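Local coordinates for proline dipeptidase (Streptococcus agalactiae, PDB 3OOO), which probably hydrolyses proline-containing dipeptides as a manganese-dependent M24B-family peptidase, this chain being its N-terminal domain without the metal-binding catalytic domain, at residues A17-S23 with M43-E49; S96-F102 with G119-T125. Residues are numbered along the deposited sequence.

Contacts 1 and 2 are two strand pairings of one mixed sheet in the creatinase/prolidase N-terminal domain, separated by the parallel pairing of strand 19-22 with strand 97-100; their centres lie about 9 Å apart. Strand 19-22 of contact 1 is the link: it pairs antiparallel with 44-48 and, along its other edge, with 97-100 of contact 2, which in turn pairs with 120-123. A probable hydrogen bond from V21 N to L99 O (2.8 Å) joins the two contacts, and another links E18 OE2 with S96 OG (2.6 Å). Contact 1 lies about 4 Å from the chain centre, measured between centres, and contact 2 about 11 Å. In this family the metal ligands belong to the C-terminal catalytic domain, absent from this chain.

Contact 1. Residues A17-S23 with M43-E49; sequences AELAVFS and MFLFVYE
L19 lays its CD1 methyl over a face of the Y48 ring, 3.9 Å from the centroid and 9° off the normal, a CH-pi contact made with L19 in the t,p rotamer and Y48 chi1 at m. The motif is an antiparallel strand pair in the middle of the mixed sheet of the creatinase/prolidase N-terminal domain. Strands 19-22 and 44-48 run at 162°, their axes 4.7 Å apart at closest approach. Non-hydrogen-bonded pairs L19-Y48 and V21-F46 alternate with hydrogen-bonded pairs A20-V47 and F22-L45. Each of the latter closes a two-bond ring: A20 N to V47 O 2.9 Å and V47 N to A20 O 2.8 Å; F22 N to L45 O 2.9 Å and L45 N to F22 O 2.8 Å. A longer bond, E49 N to E18 O at 3.2 Å, extends the ladder.

On the face of L19, V21, F46 and Y48, V21 (chi1 t) brings CG2 to 3.8 Å from F46 CD1, while its CG1 meets F44 CD1 at 3.6 Å. The face of A20, F22, L45 and V47 is apolar too: F22 (chi1 m) reaches along the strand so that CE2 lies 3.7 Å from V47 CG2, and F22 CB packs 4.1 Å from L45 CB. Helices 3-14 and 25-32 cover this side, through I8 and L31 among others. The Y48 hydroxyl bonds the backbone oxygen of S92. Beyond the last backbone bond a water bridges the segments, 2.6 Å from A17 O and 2.7 Å from E49 OE1.

Contact 2. Residues S96-F102 with G119-T125; sequences SKVLAEF and GHFENLT
Backbone hydrogen bonds zigzag between the segments: H120 N to S96 O 2.8 Å, V98 N to H120 O 2.9 Å, E122 N to V98 O 3.0 Å and A100 N to E122 O 2.9 Å. A weak bond from L124 N to A100 O (3.0 Å) follows as the strands part. This ladder is parallel, with K97 beside H120, V98 beside F121 and L99 beside E122; the axes of strands 97-100 and 120-123 approach to 4.7 Å at an angle of 33°. Past the ladder, N123 (chi1 t) turns its amide back so that OD1 accepts from F102 N at 3.0 Å, tying the turn after strand 97-100 to its neighbour. On the face of K97, L99, H120 and E122, K97 NZ forms a salt bridge of 3.6 Å with E122 OE2, E122 having chi1 at p; L99 CD2 lies 3.6 Å from E122 CG.

The other face is built around F121 (chi1 m), whose ring receives V98 CB over one face, 4.0 Å from the centroid, while A100 CB sits at the ring edge, 4.2 Å from CD1. L113 and Q114 of helix 107-116 also touch F121. F102 (chi1 m) lays a ring face against the backbone at E122 and N123, with CZ 3.6 Å from E122 C, and its backbone hydrogen-bonds to the second subunit. T125 is the N-cap of helix 126-129. Strand 97-100, helix 107-116 and strand 120-123 thus make a beta-alpha-beta crossover, with 120-123 the outermost strand of the sheet within this chain.

Contact 1. Residues A17-S23 with M43-E49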
loop_
_atom_site.group_PDB
_atom_site.type_symbol
_atom_site.label_atom_id
_atom_site.label_comp_id
_atom_site.label_asym_id
_atom_site.label_seq_id
_atom_site.Cartn_x
_atom_site.Cartn_y
_atom_site.Cartn_z
ATOM N N ALA A 17 -9.235 -18.810 6.977
ATOM C CA ALA A 17 -9.792 -17.519 6.579
ATOM C C ALA A 17 -11.315 -17.518 6.447
ATOM O O ALA A 17 -11.895 -18.396 5.811
ATOM C CB ALA A 17 -9.151 -17.043 5.282
ATOM N N GLU A 18 -11.949 -16.515 7.051
ATOM C CA GLU A 18 -13.397 -16.312 6.960
ATOM C C GLU A 18 -13.753 -15.343 5.839
ATOM O O GLU A 18 -14.899 -15.286 5.393
ATOM C CB GLU A 18 -13.979 -15.799 8.280
ATOM C CG GLU A 18 -13.790 -16.738 9.475
ATOM C CD GLU A 18 -12.492 -16.501 10.231
ATOM O OE1 GLU A 18 -11.697 -15.617 9.832
ATOM O OE2 GLU A 18 -12.266 -17.204 11.240
ATOM N N LEU A 19 -12.757 -14.594 5.375
ATOM C CA LEU A 19 -13.005 -13.487 4.466
ATOM C C LEU A 19 -11.777 -13.185 3.618
ATOM O O LEU A 19 -10.651 -13.250 4.106
ATOM C CB LEU A 19 -13.370 -12.240 5.283
ATOM C CG LEU A 19 -13.618 -10.915 4.551
ATOM C CD1 LEU A 19 -14.881 -10.970 3.706
ATOM C CD2 LEU A 19 -13.702 -9.770 5.548
ATOM N N ALA A 20 -12.014 -12.857 2.351
ATOM C CA ALA A 20 -11.001 -12.263 1.482
ATOM C C ALA A 20 -11.506 -10.906 1.022
ATOM O O ALA A 20 -12.683 -10.742 0.686
ATOM C CB ALA A 20 -10.722 -13.150 0.295
ATOM N N VAL A 21 -10.610 -9.928 1.023
ATOM C CA VAL A 21 -10.956 -8.572 0.620
ATOM C C VAL A 21 -10.105 -8.206 -0.583
ATOM O O VAL A 21 -8.875 -8.133 -0.478
ATOM C CB VAL A 21 -10.691 -7.558 1.760
ATOM C CG1 VAL A 21 -11.069 -6.147 1.326
ATOM C CG2 VAL A 21 -11.452 -7.938 3.027
ATOM N N PHE A 22 -10.751 -8.006 -1.726
ATOM C CA PHE A 22 -10.049 -7.621 -2.954
ATOM C C PHE A 22 -10.162 -6.127 -3.191
ATOM O O PHE A 22 -11.215 -5.528 -2.954
ATOM C CB PHE A 22 -10.581 -8.416 -4.148
ATOM C CG PHE A 22 -10.365 -9.893 -4.016
ATOM C CD1 PHE A 22 -9.146 -10.456 -4.378
ATOM C CD2 PHE A 22 -11.358 -10.714 -3.490
ATOM C CE1 PHE A 22 -8.922 -11.817 -4.240
ATOM C CE2 PHE A 22 -11.148 -12.085 -3.351
ATOM C CZ PHE A 22 -9.928 -12.638 -3.727
ATOM N N SER A 23 -9.062 -5.524 -3.633
ATOM C CA SER A 23 -9.006 -4.071 -3.802
ATOM C C SER A 23 -8.375 -3.645 -5.127
ATOM O O SER A 23 -8.568 -2.515 -5.567
ATOM C CB SER A 23 -8.239 -3.442 -2.637
ATOM O OG SER A 23 -6.931 -3.979 -2.530
HETATM N N MSE A 43 -12.824 1.226 -2.829
HETATM C CA MSE A 43 -13.366 0.125 -3.606
HETATM C C MSE A 43 -12.963 -1.184 -2.820
HETATM O O MSE A 43 -11.751 -1.379 -2.754
HETATM C CB MSE A 43 -12.639 0.158 -5.014
HETATM C CG MSE A 43 -13.461 0.272 -6.400
HETATM SE SE MSE A 43 -13.785 -1.428 -7.407
HETATM C CE MSE A 43 -11.916 -1.925 -7.703
ATOM N N PHE A 44 -13.869 -2.038 -2.341
ATOM C CA PHE A 44 -13.491 -3.357 -1.845
ATOM C C PHE A 44 -14.524 -4.370 -2.279
ATOM O O PHE A 44 -15.731 -4.100 -2.235
ATOM C CB PHE A 44 -13.420 -3.387 -0.313
ATOM C CG PHE A 44 -12.398 -2.453 0.277
ATOM C CD1 PHE A 44 -11.028 -2.710 0.143
ATOM C CD2 PHE A 44 -12.805 -1.318 0.964
ATOM C CE1 PHE A 44 -10.085 -1.839 0.689
ATOM C CE2 PHE A 44 -11.872 -0.441 1.509
ATOM C CZ PHE A 44 -10.506 -0.701 1.374
ATOM N N LEU A 45 -14.047 -5.548 -2.663
ATOM C CA LEU A 45 -14.918 -6.690 -2.888
ATOM C C LEU A 45 -14.725 -7.656 -1.734
ATOM O O LEU A 45 -13.639 -8.207 -1.553
ATOM C CB LEU A 45 -14.578 -7.370 -4.215
ATOM C CG LEU A 45 -15.355 -8.637 -4.590
ATOM C CD1 LEU A 45 -16.837 -8.347 -4.798
ATOM C CD2 LEU A 45 -14.755 -9.265 -5.843
ATOM N N PHE A 46 -15.784 -7.840 -0.954
ATOM C CA PHE A 46 -15.749 -8.698 0.222
ATOM C C PHE A 46 -16.279 -10.072 -0.135
ATOM O O PHE A 46 -17.444 -10.218 -0.494
ATOM C CB PHE A 46 -16.573 -8.090 1.367
ATOM C CG PHE A 46 -16.072 -6.748 1.830
ATOM C CD1 PHE A 46 -14.986 -6.659 2.701
ATOM C CD2 PHE A 46 -16.682 -5.572 1.398
ATOM C CE1 PHE A 46 -14.516 -5.419 3.130
ATOM C CE2 PHE A 46 -16.219 -4.325 1.824
ATOM C CZ PHE A 46 -15.136 -4.247 2.692
ATOM N N VAL A 47 -15.403 -11.067 -0.046
ATOM C CA VAL A 47 -15.747 -12.446 -0.380
ATOM C C VAL A 47 -15.761 -13.262 0.908
ATOM O O VAL A 47 -14.717 -13.585 1.473
ATOM C CB VAL A 47 -14.763 -13.040 -1.414
ATOM C CG1 VAL A 47 -15.126 -14.499 -1.734
ATOM C CG2 VAL A 47 -14.756 -12.194 -2.684
ATOM N N TYR A 48 -16.971 -13.548 1.388
ATOM C CA TYR A 48 -17.169 -14.348 2.588
ATOM C C TYR A 48 -17.147 -15.823 2.240
ATOM O O TYR A 48 -17.410 -16.200 1.103
ATOM C CB TYR A 48 -18.510 -14.024 3.234
ATOM C CG TYR A 48 -18.550 -12.738 4.020
ATOM C CD1 TYR A 48 -18.063 -12.680 5.325
ATOM C CD2 TYR A 48 -19.115 -11.586 3.473
ATOM C CE1 TYR A 48 -18.117 -11.495 6.063
ATOM C CE2 TYR A 48 -19.172 -10.403 4.196
ATOM C CZ TYR A 48 -18.675 -10.364 5.485
ATOM O OH TYR A 48 -18.741 -9.187 6.197
ATOM N N GLU A 49 -16.853 -16.641 3.243
ATOM C CA GLU A 49 -16.818 -18.092 3.105
ATOM C C GLU A 49 -18.210 -18.712 2.942
ATOM O O GLU A 49 -18.325 -19.834 2.449
ATOM C CB GLU A 49 -16.134 -18.702 4.340
ATOM C CG GLU A 49 -16.870 -18.385 5.654
ATOM C CD GLU A 49 -16.202 -18.922 6.911
ATOM O OE1 GLU A 49 -15.256 -19.738 6.815
ATOM O OE2 GLU A 49 -16.639 -18.518 8.012
HETATM O O HOH W 1 -12.764 -20.753 6.567
#

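Contact 2. Residues S96-F102 with G119-T125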
loop_
_atom_site.group_PDB
_atom_site.type_symbol
_atom_site.label_atom_id
_atom_site.label_comp_id
_atom_site.label_asym_id
_atom_site.label_seq_id
_atom_site.Cartn_x
_atom_site.Cartn_y
_atom_site.Cartn_z
ATOM N N SER A 96 -11.138 -14.145 12.219
ATOM C CA SER A 96 -9.856 -14.425 12.837
ATOM C C SER A 96 -8.739 -14.192 11.832
ATOM O O SER A 96 -7.669 -13.703 12.191
ATOM C CB SER A 96 -9.809 -15.860 13.365
ATOM O OG SER A 96 -9.891 -16.804 12.310
ATOM N N LYS A 97 -8.997 -14.556 10.576
ATOM C CA LYS A 97 -8.023 -14.391 9.504
ATOM C C LYS A 97 -8.691 -13.811 8.262
ATOM O O LYS A 97 -9.692 -14.337 7.771
ATOM C CB LYS A 97 -7.322 -15.719 9.180
ATOM C CG LYS A 97 -6.139 -15.574 8.218
ATOM C CD LYS A 97 -5.291 -16.842 8.117
ATOM C CE LYS A 97 -5.777 -17.768 7.009
ATOM N NZ LYS A 97 -4.875 -18.940 6.819
ATOM N N VAL A 98 -8.127 -12.713 7.767
ATOM C CA VAL A 98 -8.631 -12.062 6.561
ATOM C C VAL A 98 -7.529 -12.062 5.509
ATOM O O VAL A 98 -6.392 -11.664 5.790
ATOM C CB VAL A 98 -9.077 -10.602 6.839
ATOM C CG1 VAL A 98 -9.642 -9.966 5.574
ATOM C CG2 VAL A 98 -10.106 -10.541 7.965
ATOM N N LEU A 99 -7.858 -12.523 4.308
ATOM C CA LEU A 99 -6.931 -12.439 3.181
ATOM C C LEU A 99 -7.133 -11.109 2.464
ATOM O O LEU A 99 -8.264 -10.686 2.251
ATOM C CB LEU A 99 -7.131 -13.612 2.215
ATOM C CG LEU A 99 -7.038 -15.041 2.765
ATOM C CD1 LEU A 99 -7.195 -16.041 1.636
ATOM C CD2 LEU A 99 -5.731 -15.285 3.500
ATOM N N ALA A 100 -6.033 -10.446 2.118
ATOM C CA ALA A 100 -6.100 -9.183 1.381
ATOM C C ALA A 100 -4.983 -9.113 0.346
ATOM O O ALA A 100 -4.057 -9.922 0.383
ATOM C CB ALA A 100 -6.036 -8.001 2.337
ATOM N N GLU A 101 -5.076 -8.158 -0.580
ATOM C CA GLU A 101 -4.089 -8.028 -1.651
ATOM C C GLU A 101 -2.956 -7.098 -1.247
ATOM O O GLU A 101 -2.965 -5.912 -1.572
ATOM C CB GLU A 101 -4.744 -7.531 -2.938
ATOM C CG GLU A 101 -5.799 -8.458 -3.488
ATOM C CD GLU A 101 -6.242 -8.022 -4.855
ATOM O OE1 GLU A 101 -7.245 -7.283 -4.941
ATOM O OE2 GLU A 101 -5.566 -8.397 -5.843
ATOM N N PHE A 102 -1.973 -7.659 -0.553
ATOM C CA PHE A 102 -0.872 -6.874 -0.002
ATOM C C PHE A 102 -0.024 -6.164 -1.064
ATOM O O PHE A 102 0.586 -5.140 -0.770
ATOM C CB PHE A 102 -0.005 -7.758 0.900
ATOM C CG PHE A 102 -0.557 -7.948 2.297
ATOM C CD1 PHE A 102 -1.859 -7.562 2.629
ATOM C CD2 PHE A 102 0.229 -8.547 3.282
ATOM C CE1 PHE A 102 -2.359 -7.749 3.922
ATOM C CE2 PHE A 102 -0.260 -8.737 4.575
ATOM C CZ PHE A 102 -1.554 -8.339 4.899
ATOM N N GLY A 119 -8.998 -8.975 13.267
ATOM C CA GLY A 119 -8.439 -10.270 12.918
ATOM C C GLY A 119 -7.053 -10.080 12.351
ATOM O O GLY A 119 -6.610 -8.947 12.138
ATOM N N HIS A 120 -6.362 -11.186 12.112
ATOM C CA HIS A 120 -5.051 -11.131 11.491
ATOM C C HIS A 120 -5.200 -11.075 9.975
ATOM O O HIS A 120 -5.884 -11.903 9.374
ATOM C CB HIS A 120 -4.199 -12.334 11.907
ATOM C CG HIS A 120 -2.841 -12.358 11.273
ATOM N ND1 HIS A 120 -1.890 -11.389 11.512
ATOM C CD2 HIS A 120 -2.279 -13.232 10.404
ATOM C CE1 HIS A 120 -0.800 -11.665 10.818
ATOM N NE2 HIS A 120 -1.009 -12.780 10.140
ATOM N N PHE A 121 -4.561 -10.084 9.367
ATOM C CA PHE A 121 -4.543 -9.965 7.920
ATOM C C PHE A 121 -3.301 -10.615 7.347
ATOM O O PHE A 121 -2.195 -10.443 7.874
ATOM C CB PHE A 121 -4.557 -8.496 7.496
ATOM C CG PHE A 121 -5.901 -7.836 7.605
ATOM C CD1 PHE A 121 -6.644 -7.559 6.460
ATOM C CD2 PHE A 121 -6.414 -7.467 8.843
ATOM C CE1 PHE A 121 -7.886 -6.936 6.552
ATOM C CE2 PHE A 121 -7.655 -6.846 8.946
ATOM C CZ PHE A 121 -8.393 -6.580 7.794
ATOM N N GLU A 122 -3.481 -11.357 6.263
ATOM C CA GLU A 122 -2.347 -11.836 5.487
ATOM C C GLU A 122 -2.603 -11.693 3.992
ATOM O O GLU A 122 -3.746 -11.488 3.558
ATOM C CB GLU A 122 -1.957 -13.269 5.868
ATOM C CG GLU A 122 -3.009 -14.326 5.632
ATOM C CD GLU A 122 -2.552 -15.699 6.101
ATOM O OE1 GLU A 122 -2.136 -15.825 7.275
ATOM O OE2 GLU A 122 -2.610 -16.653 5.298
ATOM N N ASN A 123 -1.530 -11.792 3.213
ATOM C CA ASN A 123 -1.614 -11.705 1.765
ATOM C C ASN A 123 -2.390 -12.882 1.194
ATOM O O ASN A 123 -2.527 -13.924 1.850
ATOM C CB ASN A 123 -0.209 -11.650 1.156
ATOM C CG ASN A 123 -0.217 -11.299 -0.320
ATOM O OD1 ASN A 123 -1.041 -10.511 -0.787
ATOM N ND2 ASN A 123 0.706 -11.890 -1.067
ATOM N N LEU A 124 -2.902 -12.701 -0.021
ATOM C CA LEU A 124 -3.554 -13.775 -0.755
ATOM C C LEU A 124 -2.668 -15.015 -0.765
ATOM O O LEU A 124 -1.436 -14.920 -0.808
ATOM C CB LEU A 124 -3.841 -13.353 -2.195
ATOM C CG LEU A 124 -4.677 -12.099 -2.458
ATOM C CD1 LEU A 124 -4.839 -11.935 -3.967
ATOM C CD2 LEU A 124 -6.035 -12.147 -1.769
ATOM N N THR A 125 -3.311 -16.175 -0.713
ATOM C CA THR A 125 -2.626 -17.452 -0.803
ATOM C C THR A 125 -2.150 -17.675 -2.239
ATOM O O THR A 125 -2.665 -17.045 -3.166
ATOM C CB THR A 125 -3.577 -18.591 -0.424
ATOM O OG1 THR A 125 -4.767 -18.481 -1.214
ATOM C CG2 THR A 125 -3.935 -18.528 1.051
#